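Local atomic coordinates of type IV pilus assembly protein PilF (Pseudomonas aeruginosa, PDB entry 2HO1), a protein that is an outer-membrane lipoprotein needed for localising the type IV pilus secretin PilQ and assembling it into dodecamers, thereby supporting twitching motility and adhesion. Residues I41-G46 with K57-K62; S70-A75 with S102-V107; L89-Y94 with G113-Q118; R106-Y111 with Y125-E130. One frame throughout, in Å; residues are numbered along the deposited sequence.

How the contacts relate
The four contacts step through the first helices of the TPR superhelix. Contact 1 joins helices 33-49 and 57-66 within TPR 1 and closes before the others open. It touches contact 2, centres 15 Å apart, where I41 packs on S70 and D72. Contacts 2, 3 and 4 all use helix 105-117, pairing it in turn with helices 71-83, 87-100 and 121-131; their centres lie 10 to 13 Å apart. Along the chain contacts 2 and 3 alternate, while contact 4 begins on R106 and V107, where contact 2 ends. Contacts 1 and 4 are 23 Å apart. All lie in the region spanned by TPR1-TPR4, the minimal region required for secretin assembly and function.

Contact 1. Residues I41-G46 with K57-K62; sequences IQLGLG and KVPLRK
The carbonyl O of I41 accepts the backbone N-H of L45 at 2.9 Å, and the helical turn it closes holds the surface on which L60 and P59 rest. L60 reaches this turn with one methyl: its CD2 lies 3.9 Å from I41 CA. The same methyl is 4.0 Å from G44 CA, so it sits against bare backbone where the glycine has no side chain. With CG anti to the carbonyl carbon (chi1 -60°), the L60 branch leans across toward helix 33-49.

P59 approaches the same glycine from one residue earlier. Its CB stands 3.8 Å from G44 N, while its CG touches L43 CG at 3.9 Å. The leucine and the proline ring cross nearly at right angles, and L43 presents CG and CD2 to the ring. Setting L43 CG anti to the backbone N (chi1 -177°) turns the branch to meet it. P59 is the third residue of helix 57-66, in a first turn that does not call for its missing N-H.

The glycine lets the L60 methyl lie against the backbone, consistent with the close approach of the helices: the CA atoms of G44 and P59 are 5.3 Å apart, and the axes approach to 7.6 Å at 159°. P59 also touches Y47 farther along helix 33-49, and L60 packs on A76 and V80 of helix 71-83. The arrangement is in keeping with the TPR consensus, in which a small residue of the first helix packs against a large one of the second; the two helices form the antiparallel hairpin of TPR 1.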
# COMPACT_ATOMS: atom_id res chain seq x y z
N ILE A 41 30.04 3.01 7.68
CA ILE A 41 28.94 2.46 6.90
C ILE A 41 29.23 2.68 5.41
O ILE A 41 28.99 1.78 4.58
CB ILE A 41 27.58 3.11 7.29
CG1 ILE A 41 27.21 2.65 8.71
CG2 ILE A 41 26.48 2.71 6.30
CD1 ILE A 41 26.11 3.45 9.33
N GLN A 42 29.79 3.84 5.06
CA GLN A 42 30.10 4.10 3.65
C GLN A 42 31.21 3.17 3.15
O GLN A 42 31.16 2.69 2.02
CB GLN A 42 30.54 5.55 3.44
CG GLN A 42 29.44 6.59 3.58
CD GLN A 42 28.34 6.38 2.58
OE1 GLN A 42 28.56 6.50 1.37
NE2 GLN A 42 27.15 6.07 3.06
N LEU A 43 32.21 2.94 4.00
CA LEU A 43 33.34 2.08 3.67
C LEU A 43 32.79 0.68 3.39
O LEU A 43 33.14 0.05 2.40
CB LEU A 43 34.34 2.05 4.83
CG LEU A 43 35.63 1.24 4.58
CD1 LEU A 43 36.28 1.61 3.25
CD2 LEU A 43 36.59 1.50 5.72
N GLY A 44 31.93 0.21 4.29
CA GLY A 44 31.29 -1.09 4.15
C GLY A 44 30.52 -1.21 2.83
O GLY A 44 30.70 -2.16 2.08
N LEU A 45 29.69 -0.22 2.53
CA LEU A 45 28.93 -0.25 1.29
C LEU A 45 29.84 -0.21 0.07
O LEU A 45 29.46 -0.68 -1.00
CB LEU A 45 27.94 0.92 1.23
CG LEU A 45 26.78 0.89 2.24
CD1 LEU A 45 26.05 2.24 2.18
CD2 LEU A 45 25.82 -0.25 1.93
N GLY A 46 31.03 0.38 0.23
CA GLY A 46 31.97 0.45 -0.89
C GLY A 46 32.55 -0.93 -1.18
O GLY A 46 32.71 -1.32 -2.34
N LYS A 57 32.09 -6.63 6.16
CA LYS A 57 31.76 -6.83 7.57
C LYS A 57 32.60 -6.08 8.60
O LYS A 57 32.07 -5.62 9.63
CB LYS A 57 31.79 -8.32 7.93
CG LYS A 57 30.72 -9.17 7.27
CD LYS A 57 30.98 -10.64 7.63
CE LYS A 57 29.95 -11.60 7.07
NZ LYS A 57 30.31 -13.02 7.44
N VAL A 58 33.91 -5.99 8.37
CA VAL A 58 34.81 -5.31 9.32
C VAL A 58 34.33 -3.90 9.63
O VAL A 58 34.05 -3.59 10.79
CB VAL A 58 36.27 -5.26 8.78
CG1 VAL A 58 37.18 -4.51 9.77
CG2 VAL A 58 36.79 -6.68 8.55
N PRO A 59 34.24 -3.04 8.61
CA PRO A 59 33.78 -1.65 8.76
C PRO A 59 32.38 -1.60 9.39
O PRO A 59 32.10 -0.77 10.28
CB PRO A 59 33.74 -1.13 7.32
CG PRO A 59 34.72 -1.97 6.59
CD PRO A 59 34.59 -3.34 7.20
N LEU A 60 31.48 -2.47 8.93
CA LEU A 60 30.12 -2.45 9.45
C LEU A 60 30.03 -2.86 10.93
O LEU A 60 29.20 -2.34 11.67
CB LEU A 60 29.20 -3.31 8.57
CG LEU A 60 29.11 -2.84 7.10
CD1 LEU A 60 28.30 -3.83 6.30
CD2 LEU A 60 28.48 -1.43 7.00
N ARG A 61 30.89 -3.75 11.40
CA ARG A 61 30.81 -4.10 12.81
C ARG A 61 31.32 -2.91 13.62
O ARG A 61 30.85 -2.67 14.73
CB ARG A 61 31.62 -5.34 13.15
CG ARG A 61 31.39 -6.52 12.22
CD ARG A 61 30.26 -7.48 12.61
NE ARG A 61 30.46 -8.72 11.83
CZ ARG A 61 29.62 -9.75 11.76
NH1 ARG A 61 28.46 -9.73 12.40
NH2 ARG A 61 29.95 -10.79 11.01
N LYS A 62 32.28 -2.17 13.06
CA LYS A 62 32.82 -1.00 13.76
C LYS A 62 31.70 0.01 13.90
O LYS A 62 31.48 0.57 14.97
CB LYS A 62 34.00 -0.37 13.01
CG LYS A 62 35.27 -1.19 13.05
CD LYS A 62 36.43 -0.47 12.35
CE LYS A 62 37.69 -1.34 12.30
NZ LYS A 62 38.79 -0.72 11.48

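Contact 2. Residues S70-A75 with S102-V107; sequences SADAHA and SRNARV
The R106 guanidinium receives D72 OD1 and a bridging water at its edge, both in its plane, while A75 CB comes at it obliquely. D72 and R106 form a weak salt bridge, with NH2 and OD1 3.3 Å apart. The two flat groups stand 82° apart, and OD1 alone makes the contact. R106 starts out extended and then bends at chi3 (70°), which swings the guanidinium toward D72.

Two waters bridge the same groups. The water at the guanidinium edge donates to D72 OD1 at 2.9 Å and accepts from N104 ND2 at 2.9 Å and R106 NE at 3.2 Å. Another water accepts from R106 NH2 at 2.9 Å and donates to the main-chain O of D72, tying the arginine to backbone as well as to side chain.

Both segments are helix starts in the TPR superhelix. S70 N-caps helix 71-83, its OG accepting from A73 N at 3.1 Å. N104 N-caps helix 105-117, which opens TPR 3: its OD1 takes V107 N at 3.1 Å, the donor lying 50° above the carbonyl plane. The amide's other end, ND2, is also bound to D101, so both ends of the amide are engaged, which would limit its rotation.

Beside these polar bonds the helices touch through A75 CB and V107 CG2, 3.8 Å apart. V107 packs further on L98 of helix 87-100, and R103 makes a salt bridge to E162 of the second subunit.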
# COMPACT_ATOMS: atom_id res chain seq x y z
N SER A 70 22.17 1.43 14.97
CA SER A 70 22.20 2.08 13.65
C SER A 70 21.41 1.29 12.60
O SER A 70 21.79 0.15 12.25
CB SER A 70 23.64 2.27 13.17
OG SER A 70 23.65 2.61 11.79
N ALA A 71 20.34 1.89 12.07
CA ALA A 71 19.52 1.22 11.08
C ALA A 71 20.27 1.01 9.77
O ALA A 71 20.11 -0.02 9.10
CB ALA A 71 18.24 2.02 10.82
N ASP A 72 21.09 1.99 9.40
CA ASP A 72 21.82 1.87 8.16
C ASP A 72 22.93 0.80 8.26
O ASP A 72 23.26 0.18 7.25
CB ASP A 72 22.45 3.21 7.75
CG ASP A 72 21.44 4.19 7.14
OD1 ASP A 72 20.24 3.86 7.00
OD2 ASP A 72 21.87 5.30 6.78
N ALA A 73 23.50 0.60 9.44
CA ALA A 73 24.56 -0.40 9.58
C ALA A 73 23.95 -1.80 9.58
O ALA A 73 24.48 -2.73 8.94
CB ALA A 73 25.36 -0.17 10.85
N HIS A 74 22.84 -1.96 10.28
CA HIS A 74 22.15 -3.25 10.25
C HIS A 74 21.71 -3.56 8.81
O HIS A 74 21.92 -4.67 8.30
CB HIS A 74 20.94 -3.23 11.16
CG HIS A 74 21.30 -3.35 12.60
ND1 HIS A 74 21.98 -4.45 13.10
CD2 HIS A 74 21.09 -2.53 13.65
CE1 HIS A 74 22.17 -4.28 14.39
NE2 HIS A 74 21.64 -3.13 14.75
N ALA A 75 21.16 -2.56 8.14
CA ALA A 75 20.69 -2.74 6.77
C ALA A 75 21.79 -3.16 5.79
O ALA A 75 21.58 -4.01 4.92
CB ALA A 75 20.01 -1.46 6.28
N SER A 102 10.74 1.62 11.83
CA SER A 102 9.89 0.69 11.08
C SER A 102 9.33 1.22 9.76
O SER A 102 8.78 0.44 8.96
CB SER A 102 8.70 0.26 11.95
OG SER A 102 7.91 1.39 12.26
N ARG A 103 9.45 2.54 9.52
CA ARG A 103 8.91 3.13 8.29
C ARG A 103 9.90 3.67 7.25
O ARG A 103 9.51 4.39 6.33
CB ARG A 103 7.86 4.20 8.64
CG ARG A 103 6.65 3.57 9.36
CD ARG A 103 5.43 4.50 9.51
NE ARG A 103 5.68 5.67 10.35
CZ ARG A 103 5.93 6.89 9.88
NH1 ARG A 103 5.94 7.11 8.57
NH2 ARG A 103 6.14 7.89 10.72
N ASN A 104 11.17 3.28 7.41
CA ASN A 104 12.27 3.63 6.52
C ASN A 104 12.04 2.95 5.16
O ASN A 104 12.29 1.75 5.01
CB ASN A 104 13.59 3.11 7.13
CG ASN A 104 14.78 3.44 6.28
OD1 ASN A 104 14.76 3.33 5.07
ND2 ASN A 104 15.85 3.84 6.93
N ALA A 105 11.62 3.73 4.18
CA ALA A 105 11.30 3.19 2.85
C ALA A 105 12.41 2.47 2.10
O ALA A 105 12.15 1.50 1.39
CB ALA A 105 10.71 4.32 1.95
N ARG A 106 13.64 2.97 2.21
CA ARG A 106 14.75 2.35 1.53
C ARG A 106 14.96 0.92 2.07
O ARG A 106 15.09 -0.03 1.30
CB ARG A 106 16.02 3.18 1.73
CG ARG A 106 17.23 2.67 0.95
CD ARG A 106 18.50 3.51 1.26
NE ARG A 106 18.95 3.25 2.62
CZ ARG A 106 19.66 2.18 2.96
NH1 ARG A 106 20.02 1.29 2.03
NH2 ARG A 106 20.02 2.00 4.23
N VAL A 107 14.98 0.79 3.39
CA VAL A 107 15.20 -0.48 4.03
C VAL A 107 13.99 -1.39 3.87
O VAL A 107 14.15 -2.59 3.64
CB VAL A 107 15.56 -0.27 5.50
CG1 VAL A 107 15.70 -1.61 6.23
CG2 VAL A 107 16.87 0.52 5.57
O HOH W 1 22.60 0.91 4.89
O HOH W 2 18.06 4.71 5.29

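Contact 3. Residues L89-Y94 with G113-Q118; sequences LADEEY and GFLYEQ
The rings of F114 and Y94 meet obliquely, their planes at 38° and their centroids 5.6 Å apart. Y94 CE2 is 3.6 Å from F114 CB and almost as close to CG, so the tyrosine ring meets the root of the phenylalanine side chain at a slant. F114 carries its CG anti to the backbone N (chi1 166°), and its ring extends across to helix 87-100.

The far end of that ring meets two adjacent residues of helix 87-100. A90 CB approaches CE1 at 3.9 Å, and D91 OD1 lies at the ring edge, in plane, 4.0 Å from CE2. The carboxylate plane is turned 46° from the ring. Its stronger partners are elsewhere: OD1 accepts from Y111 OH and makes a salt bridge to R120, while OD2 pairs with R95. One face of F114 is overlaid by Q118, just past the end of its helix, with CG 3.5 Å above the plane toward the rim.

The hydroxyl of Y94 is bonded to Q82 of helix 71-83, to which E117 is also bonded. With axes 11.3 Å apart, the gap between the helices is filled by side chains, F114 above all, rather than by touching backbones. The helices run antiparallel, 155° between their directions, as is characteristic of TPR superhelices, where the second helix of one repeat packs against the first of the next; here F114 and Y94 make that join between TPR 2 and TPR 3.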
# COMPACT_ATOMS: atom_id res chain seq x y z
N LEU A 89 20.38 -14.97 8.73
CA LEU A 89 21.15 -13.83 9.23
C LEU A 89 20.67 -12.54 8.57
O LEU A 89 20.54 -11.51 9.22
CB LEU A 89 22.65 -14.03 8.97
CG LEU A 89 23.24 -15.35 9.54
CD1 LEU A 89 24.79 -15.33 9.41
CD2 LEU A 89 22.83 -15.50 11.03
N ALA A 90 20.43 -12.60 7.27
CA ALA A 90 19.98 -11.41 6.55
C ALA A 90 18.65 -10.93 7.13
O ALA A 90 18.50 -9.76 7.44
CB ALA A 90 19.85 -11.71 5.05
N ASP A 91 17.70 -11.86 7.30
CA ASP A 91 16.38 -11.56 7.85
C ASP A 91 16.50 -10.89 9.22
O ASP A 91 15.83 -9.89 9.53
CB ASP A 91 15.53 -12.83 8.00
CG ASP A 91 14.09 -12.51 8.35
OD1 ASP A 91 13.31 -12.25 7.41
OD2 ASP A 91 13.74 -12.49 9.55
N GLU A 92 17.35 -11.46 10.06
CA GLU A 92 17.54 -10.89 11.40
C GLU A 92 18.11 -9.44 11.34
O GLU A 92 17.76 -8.59 12.17
CB GLU A 92 18.49 -11.76 12.20
CG GLU A 92 18.75 -11.26 13.61
CD GLU A 92 19.67 -12.21 14.34
OE1 GLU A 92 20.90 -12.06 14.26
OE2 GLU A 92 19.15 -13.14 14.98
N GLU A 93 19.00 -9.19 10.39
CA GLU A 93 19.58 -7.86 10.29
C GLU A 93 18.57 -6.88 9.69
O GLU A 93 18.53 -5.72 10.08
CB GLU A 93 20.85 -7.89 9.47
CG GLU A 93 22.07 -8.45 10.22
CD GLU A 93 22.36 -7.69 11.52
OE1 GLU A 93 22.38 -6.43 11.51
OE2 GLU A 93 22.59 -8.35 12.55
N TYR A 94 17.78 -7.34 8.72
CA TYR A 94 16.73 -6.50 8.16
C TYR A 94 15.74 -6.10 9.24
O TYR A 94 15.30 -4.96 9.30
CB TYR A 94 16.02 -7.21 7.01
CG TYR A 94 16.64 -6.96 5.65
CD1 TYR A 94 16.89 -5.67 5.21
CD2 TYR A 94 16.96 -8.02 4.81
CE1 TYR A 94 17.46 -5.44 3.97
CE2 TYR A 94 17.52 -7.79 3.57
CZ TYR A 94 17.77 -6.50 3.16
OH TYR A 94 18.32 -6.28 1.92
N GLY A 113 12.38 -6.77 -1.15
CA GLY A 113 13.05 -7.35 -2.31
C GLY A 113 13.65 -8.71 -1.86
O GLY A 113 13.57 -9.71 -2.58
N PHE A 114 14.22 -8.72 -0.66
CA PHE A 114 14.82 -9.94 -0.08
C PHE A 114 13.71 -10.99 0.08
O PHE A 114 13.84 -12.15 -0.36
CB PHE A 114 15.44 -9.62 1.29
CG PHE A 114 15.79 -10.85 2.10
CD1 PHE A 114 16.83 -11.70 1.71
CD2 PHE A 114 15.05 -11.17 3.24
CE1 PHE A 114 17.13 -12.87 2.45
CE2 PHE A 114 15.34 -12.32 3.98
CZ PHE A 114 16.38 -13.17 3.59
N LEU A 115 12.60 -10.56 0.69
CA LEU A 115 11.47 -11.46 0.90
C LEU A 115 10.97 -12.08 -0.40
O LEU A 115 10.61 -13.26 -0.43
CB LEU A 115 10.33 -10.75 1.64
CG LEU A 115 10.73 -10.41 3.08
CD1 LEU A 115 9.72 -9.42 3.67
CD2 LEU A 115 10.83 -11.71 3.93
N TYR A 116 10.96 -11.28 -1.47
CA TYR A 116 10.54 -11.74 -2.80
C TYR A 116 11.49 -12.87 -3.30
O TYR A 116 11.04 -13.89 -3.81
CB TYR A 116 10.55 -10.56 -3.78
CG TYR A 116 10.41 -10.92 -5.25
CD1 TYR A 116 9.19 -11.36 -5.76
CD2 TYR A 116 11.49 -10.83 -6.12
CE1 TYR A 116 9.05 -11.70 -7.09
CE2 TYR A 116 11.36 -11.17 -7.47
CZ TYR A 116 10.14 -11.61 -7.94
OH TYR A 116 9.97 -11.96 -9.25
N GLU A 117 12.79 -12.67 -3.16
CA GLU A 117 13.78 -13.67 -3.56
C GLU A 117 13.62 -14.95 -2.74
O GLU A 117 13.92 -16.03 -3.22
CB GLU A 117 15.19 -13.13 -3.34
CG GLU A 117 15.63 -12.09 -4.34
CD GLU A 117 16.86 -11.31 -3.88
OE1 GLU A 117 17.55 -11.73 -2.93
OE2 GLU A 117 17.12 -10.26 -4.50
N GLN A 118 13.17 -14.81 -1.49
CA GLN A 118 12.96 -15.95 -0.61
C GLN A 118 11.60 -16.58 -0.80
O GLN A 118 11.24 -17.50 -0.09
CB GLN A 118 13.08 -15.50 0.83
CG GLN A 118 14.43 -14.96 1.17
CD GLN A 118 15.45 -16.04 1.18
OE1 GLN A 118 15.29 -17.04 1.90
NE2 GLN A 118 16.53 -15.85 0.40

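Contact 4. Residues R106-Y111 with Y125-E130; sequences RVLNNY and YQRLLE
A bend at chi2 (-63°) in R127 and a chi1 of -175° in Y111, which places the ring's CG opposite the backbone N, bring the guanidinium slantwise up to the phenol ring. R127 NE is 3.6 Å from Y111 CE2, and the two planes are turned 46° apart. A water in the guanidinium plane completes the contact, accepting from R127 NE at 3.2 Å and donating to Y111 OH at 3.1 Å; the hydroxyl is also hydrogen-bonded to D91 OD1 of helix 87-100.

L108 is wedged between R127 and E130. Its CD2 lies 4.0 Å from R127 CD, the leucine crossing the arginine's aliphatic part nearly at right angles, while CB rests 3.8 Å from R127 O. The other methyl, CD1, presses on E130 CG at 3.4 Å, a tight fit. E130 bends at its own chi2, and its carboxylate turns away to bind Y125 of the second subunit. On another side of the pairing, L128 CD2 meets N109 OD1 at 3.3 Å; that oxygen accepts a hydrogen bond from N146.

Within TPR 3, helices 105-117 and 121-131 thus pack as an antiparallel hairpin with axes 8.2 Å apart. N109 and L128 face helix 140-153, V107 and Y111 lean on L98 of helix 87-100, and L129 reaches Y163 of helix 157-170, setting this hairpin between its neighbours in the superhelix.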
# COMPACT_ATOMS: atom_id res chain seq x y z
N ARG A 106 13.64 2.97 2.21
CA ARG A 106 14.75 2.35 1.53
C ARG A 106 14.96 0.92 2.07
O ARG A 106 15.09 -0.03 1.30
CB ARG A 106 16.02 3.18 1.73
CG ARG A 106 17.23 2.67 0.95
CD ARG A 106 18.50 3.51 1.26
NE ARG A 106 18.95 3.25 2.62
CZ ARG A 106 19.66 2.18 2.96
NH1 ARG A 106 20.02 1.29 2.03
NH2 ARG A 106 20.02 2.00 4.23
N VAL A 107 14.98 0.79 3.39
CA VAL A 107 15.20 -0.48 4.03
C VAL A 107 13.99 -1.39 3.87
O VAL A 107 14.15 -2.59 3.64
CB VAL A 107 15.56 -0.27 5.50
CG1 VAL A 107 15.70 -1.61 6.23
CG2 VAL A 107 16.87 0.52 5.57
N LEU A 108 12.79 -0.82 3.95
CA LEU A 108 11.59 -1.62 3.73
C LEU A 108 11.63 -2.17 2.31
O LEU A 108 11.25 -3.31 2.06
CB LEU A 108 10.32 -0.79 3.92
CG LEU A 108 9.91 -0.51 5.38
CD1 LEU A 108 8.83 0.59 5.41
CD2 LEU A 108 9.38 -1.83 6.04
N ASN A 109 12.13 -1.38 1.36
CA ASN A 109 12.15 -1.86 -0.02
C ASN A 109 13.22 -2.93 -0.22
O ASN A 109 12.96 -3.91 -0.89
CB ASN A 109 12.36 -0.69 -1.00
CG ASN A 109 12.33 -1.15 -2.45
OD1 ASN A 109 11.37 -1.77 -2.91
ND2 ASN A 109 13.38 -0.84 -3.18
N ASN A 110 14.41 -2.75 0.37
CA ASN A 110 15.46 -3.75 0.27
C ASN A 110 14.98 -5.07 0.92
O ASN A 110 15.22 -6.16 0.39
CB ASN A 110 16.73 -3.27 0.97
CG ASN A 110 17.47 -2.16 0.19
OD1 ASN A 110 17.21 -1.95 -0.98
ND2 ASN A 110 18.38 -1.47 0.85
N TYR A 111 14.34 -4.96 2.08
CA TYR A 111 13.84 -6.14 2.77
C TYR A 111 12.72 -6.85 1.95
O TYR A 111 12.74 -8.08 1.79
CB TYR A 111 13.37 -5.77 4.19
CG TYR A 111 12.94 -6.95 5.08
CD1 TYR A 111 13.51 -8.24 4.94
CD2 TYR A 111 12.02 -6.76 6.12
CE1 TYR A 111 13.15 -9.29 5.81
CE2 TYR A 111 11.66 -7.79 6.99
CZ TYR A 111 12.24 -9.06 6.83
OH TYR A 111 11.82 -10.10 7.65
N TYR A 125 5.01 -8.35 0.05
CA TYR A 125 3.91 -7.44 -0.30
C TYR A 125 3.64 -6.46 0.85
O TYR A 125 3.59 -5.25 0.63
CB TYR A 125 2.64 -8.25 -0.61
CG TYR A 125 1.59 -7.47 -1.39
CD1 TYR A 125 1.82 -7.07 -2.72
CD2 TYR A 125 0.36 -7.13 -0.80
CE1 TYR A 125 0.87 -6.37 -3.43
CE2 TYR A 125 -0.61 -6.42 -1.52
CZ TYR A 125 -0.34 -6.05 -2.84
OH TYR A 125 -1.28 -5.34 -3.54
N GLN A 126 3.51 -6.99 2.06
CA GLN A 126 3.26 -6.16 3.23
C GLN A 126 4.35 -5.09 3.47
O GLN A 126 4.01 -3.92 3.74
CB GLN A 126 3.11 -7.03 4.48
CG GLN A 126 1.84 -7.91 4.45
CD GLN A 126 1.79 -8.97 5.57
OE1 GLN A 126 2.83 -9.48 6.01
NE2 GLN A 126 0.58 -9.34 5.99
N ARG A 127 5.63 -5.49 3.39
CA ARG A 127 6.71 -4.53 3.62
C ARG A 127 6.74 -3.50 2.52
O ARG A 127 6.98 -2.33 2.80
CB ARG A 127 8.08 -5.24 3.72
CG ARG A 127 8.18 -6.23 4.85
CD ARG A 127 8.02 -5.58 6.21
NE ARG A 127 8.34 -6.48 7.32
CZ ARG A 127 8.45 -6.08 8.59
NH1 ARG A 127 8.27 -4.80 8.88
NH2 ARG A 127 8.71 -6.94 9.56
N LEU A 128 6.49 -3.92 1.29
CA LEU A 128 6.48 -3.01 0.16
C LEU A 128 5.31 -2.02 0.24
O LEU A 128 5.46 -0.85 -0.13
CB LEU A 128 6.44 -3.80 -1.15
CG LEU A 128 7.73 -4.59 -1.39
CD1 LEU A 128 7.51 -5.61 -2.52
CD2 LEU A 128 8.89 -3.62 -1.72
N LEU A 129 4.14 -2.47 0.71
CA LEU A 129 2.99 -1.57 0.87
C LEU A 129 3.36 -0.47 1.88
O LEU A 129 2.98 0.69 1.72
CB LEU A 129 1.77 -2.33 1.40
CG LEU A 129 0.99 -3.18 0.40
CD1 LEU A 129 -0.23 -3.81 1.08
CD2 LEU A 129 0.55 -2.30 -0.75
N GLU A 130 4.11 -0.82 2.92
CA GLU A 130 4.48 0.19 3.89
C GLU A 130 5.53 1.13 3.25
O GLU A 130 5.50 2.35 3.44
CB GLU A 130 5.01 -0.45 5.19
CG GLU A 130 5.57 0.55 6.19
CD GLU A 130 4.51 1.45 6.84
OE1 GLU A 130 3.63 0.94 7.60
OE2 GLU A 130 4.56 2.70 6.59
O HOH W 3 8.76 -9.63 7.29